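Local coordinates for protein carbamate kinase (Mycoplasma penetrans, PDB 4AXS) that probably acts as a carbamate kinase, transferring a phosphoryl group between carbamoyl phosphate and ADP in the arginine deiminase pathway, at residues A276-N279 with F280-Q283; G105-G108 with Y109-T113; V188-I191 with G192-A195. All coordinates share one frame; numbering follows the deposited sequence.

Contact 1: residues A276-N279 with F280-Q283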
loop_
_atom_site.group_PDB
_atom_site.type_symbol
_atom_site.label_atom_id
_atom_site.label_comp_id
_atom_site.label_asym_id
_atom_site.label_seq_id
_atom_site.Cartn_x
_atom_site.Cartn_y
_atom_site.Cartn_z
ATOM N N ALA A 276 -4.338 20.903 32.562
ATOM C CA ALA A 276 -4.957 22.122 32.021
ATOM C C ALA A 276 -5.825 21.824 30.797
ATOM O O ALA A 276 -6.949 22.329 30.676
ATOM C CB ALA A 276 -3.901 23.154 31.685
ATOM N N LEU A 277 -5.299 20.999 29.889
ATOM C CA LEU A 277 -6.049 20.626 28.693
ATOM C C LEU A 277 -7.399 20.057 29.072
ATOM O O LEU A 277 -8.402 20.328 28.418
ATOM C CB LEU A 277 -5.276 19.641 27.837
ATOM C CG LEU A 277 -4.390 20.272 26.758
ATOM C CD1 LEU A 277 -4.946 21.610 26.310
ATOM C CD2 LEU A 277 -2.972 20.428 27.226
ATOM N N ASN A 278 -7.435 19.303 30.160
ATOM C CA ASN A 278 -8.709 18.783 30.653
ATOM C C ASN A 278 -9.746 19.856 31.018
ATOM O O ASN A 278 -10.925 19.732 30.680
ATOM C CB ASN A 278 -8.483 17.762 31.779
ATOM C CG ASN A 278 -8.032 16.403 31.234
ATOM O OD1 ASN A 278 -7.027 15.838 31.672
ATOM N ND2 ASN A 278 -8.765 15.892 30.243
ATOM N N ASN A 279 -9.300 20.916 31.683
ATOM C CA ASN A 279 -10.169 22.057 31.946
ATOM C C ASN A 279 -10.545 22.780 30.660
ATOM O O ASN A 279 -11.729 23.019 30.389
ATOM C CB ASN A 279 -9.510 23.017 32.931
ATOM C CG ASN A 279 -9.229 22.363 34.260
ATOM O OD1 ASN A 279 -10.070 21.631 34.784
ATOM N ND2 ASN A 279 -8.040 22.611 34.816
ATOM N N PHE A 280 -9.538 23.123 29.863
ATOM C CA PHE A 280 -9.798 23.766 28.582
ATOM C C PHE A 280 -10.860 22.993 27.801
ATOM O O PHE A 280 -11.746 23.581 27.171
ATOM C CB PHE A 280 -8.511 23.875 27.763
ATOM C CG PHE A 280 -7.554 24.916 28.266
ATOM C CD1 PHE A 280 -8.027 26.118 28.804
ATOM C CD2 PHE A 280 -6.181 24.713 28.179
ATOM C CE1 PHE A 280 -7.138 27.105 29.270
ATOM C CE2 PHE A 280 -5.288 25.691 28.637
ATOM C CZ PHE A 280 -5.772 26.892 29.187
ATOM N N ILE A 281 -10.766 21.667 27.855
ATOM C CA ILE A 281 -11.703 20.786 27.168
ATOM C C ILE A 281 -13.088 20.841 27.814
ATOM O O ILE A 281 -14.112 20.796 27.128
ATOM C CB ILE A 281 -11.185 19.330 27.178
ATOM C CG1 ILE A 281 -9.932 19.205 26.310
ATOM C CG2 ILE A 281 -12.274 18.359 26.728
ATOM C CD1 ILE A 281 -9.213 17.896 26.472
ATOM N N ASN A 282 -13.115 20.928 29.140
ATOM C CA ASN A 282 -14.370 21.110 29.868
ATOM C C ASN A 282 -15.145 22.323 29.373
ATOM O O ASN A 282 -16.380 22.296 29.273
ATOM C CB ASN A 282 -14.116 21.259 31.371
ATOM C CG ASN A 282 -13.736 19.947 32.033
ATOM O OD1 ASN A 282 -13.615 18.909 31.365
ATOM N ND2 ASN A 282 -13.544 19.985 33.359
ATOM N N GLN A 283 -14.418 23.391 29.065
ATOM C CA GLN A 283 -15.074 24.628 28.663
ATOM C C GLN A 283 -15.096 24.779 27.166
ATOM O O GLN A 283 -15.229 25.892 26.660
ATOM C CB GLN A 283 -14.426 25.848 29.314
ATOM C CG GLN A 283 -12.996 26.111 28.878
ATOM C CD GLN A 283 -12.200 26.796 29.975
ATOM O OE1 GLN A 283 -12.561 26.718 31.141
ATOM N NE2 GLN A 283 -11.118 27.461 29.605
#
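F280 meets L277 and A276 on one flank of the last turns of helix 274-282. Methyl CD1 of L277 reaches the rim of the phenyl ring, 3.8 Å from F280 CD2 and close to the ring plane. The two side chains run at a slant to each other. A276 adds a looser contact, with its CB 4.2 Å from F280 CE2. The ring lies back along the preceding turn because CG of F280 stands beside its own backbone N, opposite the carbonyl carbon (chi1 -73°).

The backbone sets this spacing. F280 N bonds to A276 O at 2.8 Å, almost straight at 171°. N282 N bonds to N278 O at 2.9 Å. Q283 N closes the series on N279 O at 3.0 Å. These are i to i+4 bonds of an alpha helix at its C-terminal end. Q283 is the first residue to leave helical angles, and its N also makes a weak bond to F280 O.

On the exposed side, the amides of N279 and N282 lie near each other and slant past one another, with their planes 74° apart.

Further out, D273 OD1 accepts a hydrogen bond from A276 N near the start of the helix. L277 is buried against I295 and M299 of helix 292-302, and also touches V272 and F286. I281 reaches M299 as well. F286 and Q285 pack on F280, in the loop that follows the helix.

Contact 2: residues G105-G108 with Y109-T113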
loop_
_atom_site.group_PDB
_atom_site.type_symbol
_atom_site.label_atom_id
_atom_site.label_comp_id
_atom_site.label_asym_id
_atom_site.label_seq_id
_atom_site.Cartn_x
_atom_site.Cartn_y
_atom_site.Cartn_z
ATOM N N GLY A 105 -2.380 3.435 -0.942
ATOM C CA GLY A 105 -1.426 3.151 -1.992
ATOM C C GLY A 105 -1.287 4.324 -2.935
ATOM O O GLY A 105 -0.241 4.525 -3.578
ATOM N N TYR A 106 -2.351 5.112 -3.026
ATOM C CA TYR A 106 -2.284 6.329 -3.813
ATOM C C TYR A 106 -1.342 7.303 -3.099
ATOM O O TYR A 106 -0.377 7.794 -3.686
ATOM C CB TYR A 106 -3.685 6.898 -4.022
ATOM C CG TYR A 106 -3.739 8.345 -4.477
ATOM C CD1 TYR A 106 -2.961 8.788 -5.543
ATOM C CD2 TYR A 106 -4.593 9.264 -3.844
ATOM C CE1 TYR A 106 -3.016 10.108 -5.964
ATOM C CE2 TYR A 106 -4.655 10.575 -4.259
ATOM C CZ TYR A 106 -3.861 10.993 -5.322
ATOM O OH TYR A 106 -3.911 12.302 -5.745
ATOM N N ILE A 107 -1.570 7.529 -1.816
ATOM C CA ILE A 107 -0.719 8.454 -1.087
ATOM C C ILE A 107 0.672 7.884 -0.792
ATOM O O ILE A 107 1.672 8.601 -0.858
ATOM C CB ILE A 107 -1.390 8.926 0.227
ATOM C CG1 ILE A 107 -2.712 9.646 -0.075
ATOM C CG2 ILE A 107 -0.445 9.830 1.006
ATOM C CD1 ILE A 107 -3.751 9.491 1.001
ATOM N N GLY A 108 0.741 6.600 -0.455
ATOM C CA GLY A 108 2.012 6.015 -0.076
ATOM C C GLY A 108 2.997 6.110 -1.223
ATOM O O GLY A 108 4.202 6.284 -1.036
ATOM N N TYR A 109 2.467 6.004 -2.430
ATOM C CA TYR A 109 3.276 6.155 -3.617
ATOM C C TYR A 109 3.950 7.528 -3.672
ATOM O O TYR A 109 5.179 7.627 -3.834
ATOM C CB TYR A 109 2.419 5.892 -4.856
ATOM C CG TYR A 109 2.973 6.450 -6.137
ATOM C CD1 TYR A 109 4.299 6.243 -6.500
ATOM C CD2 TYR A 109 2.158 7.160 -7.004
ATOM C CE1 TYR A 109 4.803 6.750 -7.698
ATOM C CE2 TYR A 109 2.643 7.662 -8.193
ATOM C CZ TYR A 109 3.959 7.459 -8.535
ATOM O OH TYR A 109 4.425 7.973 -9.714
ATOM N N HIS A 110 3.156 8.590 -3.533
ATOM C CA HIS A 110 3.715 9.940 -3.592
ATOM C C HIS A 110 4.716 10.202 -2.458
ATOM O O HIS A 110 5.804 10.717 -2.684
ATOM C CB HIS A 110 2.611 10.991 -3.603
ATOM C CG HIS A 110 1.970 11.178 -4.944
ATOM N ND1 HIS A 110 0.623 11.456 -5.089
ATOM C CD2 HIS A 110 2.485 11.157 -6.189
ATOM C CE1 HIS A 110 0.342 11.584 -6.373
ATOM N NE2 HIS A 110 1.452 11.404 -7.066
ATOM N N MET A 111 4.365 9.815 -1.245
ATOM C CA MET A 111 5.296 9.944 -0.139
ATOM C C MET A 111 6.581 9.127 -0.337
ATOM O O MET A 111 7.677 9.641 -0.105
ATOM C CB MET A 111 4.604 9.619 1.196
ATOM C CG MET A 111 3.426 10.569 1.489
ATOM S SD MET A 111 2.671 10.402 3.120
ATOM C CE MET A 111 3.991 11.040 4.141
ATOM N N LEU A 112 6.447 7.876 -0.789
ATOM C CA LEU A 112 7.599 6.990 -0.958
ATOM C C LEU A 112 8.641 7.559 -1.912
ATOM O O LEU A 112 9.838 7.498 -1.642
ATOM C CB LEU A 112 7.159 5.626 -1.457
ATOM C CG LEU A 112 8.059 4.470 -1.038
ATOM C CD1 LEU A 112 8.257 4.500 0.475
ATOM C CD2 LEU A 112 7.434 3.154 -1.487
ATOM N N THR A 113 8.197 8.109 -3.034
ATOM C CA THR A 113 9.139 8.774 -3.923
ATOM C C THR A 113 9.788 9.948 -3.191
ATOM O O THR A 113 11.008 9.983 -2.990
ATOM C CB THR A 113 8.460 9.335 -5.182
ATOM O OG1 THR A 113 7.893 8.272 -5.951
ATOM C CG2 THR A 113 9.469 10.063 -6.039
#
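Y106 and H110 meet one turn apart, with Y106 CE1 3.7 Å from H110 CE1. Their rings are inclined at 66° and pair obliquely. The imidazole is held at both nitrogens. H110 ND1 is hydrogen-bonded to Q43 OE1 of helix 40-46, and H110 NE2 to E98 OE2 of the second subunit. Bonds at both nitrogens fix the ring's rotation. Since each nitrogen faces an acceptor, the pairing would suit a doubly protonated ring.

Three backbone bonds cross this turn. M111 N points at I107 O at 3.0 Å and 177°. L112 N bonds to G108 O at 2.8 Å. Y109 N to G105 O is longer, 3.3 Å. Further along, T113 N bonds to Y109 O, and T113 OG1 to Q134 NE2 of the second subunit.

The apolar flank is simpler. I107 and M111 lie side by side, and I107 CG2 comes 3.8 Å from M111 SD. Both side chains continue onto H68 of strand 64-68.

The backbone bonds and the Y106-H110 and I107-M111 pairs are i to i+4 contacts of helix 96-121. In this amino acid kinase fold, that long helix packs on helices 40-46 and 71-83 and strand 64-68 of its own subunit and meets the second subunit.

Contact 3: residues V188-I191 with G192-A195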
loop_
_atom_site.group_PDB
_atom_site.type_symbol
_atom_site.label_atom_id
_atom_site.label_comp_id
_atom_site.label_asym_id
_atom_site.label_seq_id
_atom_site.Cartn_x
_atom_site.Cartn_y
_atom_site.Cartn_z
ATOM N N VAL A 188 -6.816 0.088 18.798
ATOM C CA VAL A 188 -6.146 -0.723 19.816
ATOM C C VAL A 188 -4.814 -1.343 19.362
ATOM O O VAL A 188 -3.881 -1.470 20.158
ATOM C CB VAL A 188 -7.090 -1.783 20.388
ATOM C CG1 VAL A 188 -8.419 -1.128 20.732
ATOM C CG2 VAL A 188 -7.306 -2.884 19.392
ATOM N N ASP A 189 -4.726 -1.739 18.096
ATOM C CA ASP A 189 -3.418 -1.991 17.480
ATOM C C ASP A 189 -3.456 -2.230 15.976
ATOM O O ASP A 189 -4.356 -1.766 15.290
ATOM C CB ASP A 189 -2.608 -3.092 18.186
ATOM C CG ASP A 189 -3.227 -4.450 18.049
ATOM O OD1 ASP A 189 -4.455 -4.543 18.242
ATOM O OD2 ASP A 189 -2.483 -5.419 17.763
ATOM N N PHE A 190 -2.450 -2.932 15.468
ATOM C CA PHE A 190 -2.206 -2.929 14.034
ATOM C C PHE A 190 -1.578 -4.221 13.568
ATOM O O PHE A 190 -0.751 -4.797 14.259
ATOM C CB PHE A 190 -1.321 -1.729 13.667
ATOM C CG PHE A 190 -1.693 -0.459 14.395
ATOM C CD1 PHE A 190 -2.742 0.334 13.941
ATOM C CD2 PHE A 190 -1.007 -0.065 15.543
ATOM C CE1 PHE A 190 -3.093 1.510 14.608
ATOM C CE2 PHE A 190 -1.360 1.123 16.226
ATOM C CZ PHE A 190 -2.404 1.897 15.755
ATOM N N ILE A 191 -1.975 -4.671 12.383
ATOM C CA ILE A 191 -1.599 -5.998 11.915
ATOM C C ILE A 191 -0.108 -6.359 11.994
ATOM O O ILE A 191 0.238 -7.496 12.322
ATOM C CB ILE A 191 -2.173 -6.300 10.517
ATOM C CG1 ILE A 191 -3.669 -6.604 10.634
ATOM C CG2 ILE A 191 -1.453 -7.487 9.874
ATOM C CD1 ILE A 191 -4.178 -7.609 9.602
ATOM N N GLY A 192 0.782 -5.419 11.712
ATOM C CA GLY A 192 2.196 -5.763 11.722
ATOM C C GLY A 192 3.072 -4.970 12.669
ATOM O O GLY A 192 4.294 -4.939 12.488
ATOM N N ILE A 193 2.458 -4.333 13.673
ATOM C CA ILE A 193 3.184 -3.461 14.587
ATOM C C ILE A 193 4.466 -4.133 14.999
ATOM O O ILE A 193 5.545 -3.553 14.895
ATOM C CB ILE A 193 2.390 -3.156 15.868
ATOM C CG1 ILE A 193 1.119 -3.994 15.912
ATOM C CG2 ILE A 193 2.080 -1.664 15.961
ATOM C CD1 ILE A 193 0.514 -4.121 17.276
ATOM N N ASP A 194 4.343 -5.368 15.462
ATOM C CA ASP A 194 5.518 -6.130 15.845
ATOM C C ASP A 194 6.638 -5.972 14.822
ATOM O O ASP A 194 7.738 -5.538 15.171
ATOM C CB ASP A 194 5.161 -7.595 16.073
ATOM C CG ASP A 194 4.790 -7.867 17.512
ATOM O OD1 ASP A 194 5.349 -7.172 18.379
ATOM O OD2 ASP A 194 3.938 -8.744 17.785
ATOM N N ALA A 195 6.342 -6.282 13.564
ATOM C CA ALA A 195 7.328 -6.180 12.489
ATOM C C ALA A 195 7.654 -4.742 12.121
ATOM O O ALA A 195 8.789 -4.424 11.751
ATOM C CB ALA A 195 6.862 -6.953 11.249
#
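I193 turns back over the end of strand 187-190 and touches F190. The apolar contact comes first. I193 CG2 sits 3.5 Å from F190 CD2, at the edge of the ring and near its plane. The two side chains cross at about a right angle. F190 is buried and also packs on K238 and I239 of helix 232-242, while I193 reaches A242.

A mixed contact is doubtful. I193 CD1 is modelled close to the carboxylate of D189, but the I193 side chain is nearly eclipsed (chi1 7°) and its CG1 is too close to F190 O. The place of CD1 is therefore unsure.

Among backbone groups, F190 to I193 form a type I beta turn. Its I193 N to F190 O bond is 3.3 Å long and nearly straight at 176°, although the position of F190 O is less certain. G192 takes the N-cap position of helix 193-201. Upstream, V188 and D189 both face I136 in a classic beta bulge.

Apart from the chain itself, the turn is closed by the I193 N to F190 O bond and the F190-I193 contact. The passage from strand to helix is thus held by one long backbone bond and an apolar touch, with the side-chain placement of I193 open to caution.

Contacts 2 and 3 both reach the second subunit, with centres 21 Å apart and nearest atoms about 14 Å apart. The chain runs through contact 2, then contact 3, then contact 1. Strand 134-137 relates contacts 2 and 3: within one chain it pairs with the strand of contact 3, while the second subunit's copy of it meets contact 2. Contact 1 stands apart on the surface, where no other chain of the assembly touches it. Its centre is 37 Å and 32 Å from the centres of contacts 2 and 3. Contacts 1 and 2 lie on opposite sides of the chain's centre. All three belong to the amino acid kinase fold.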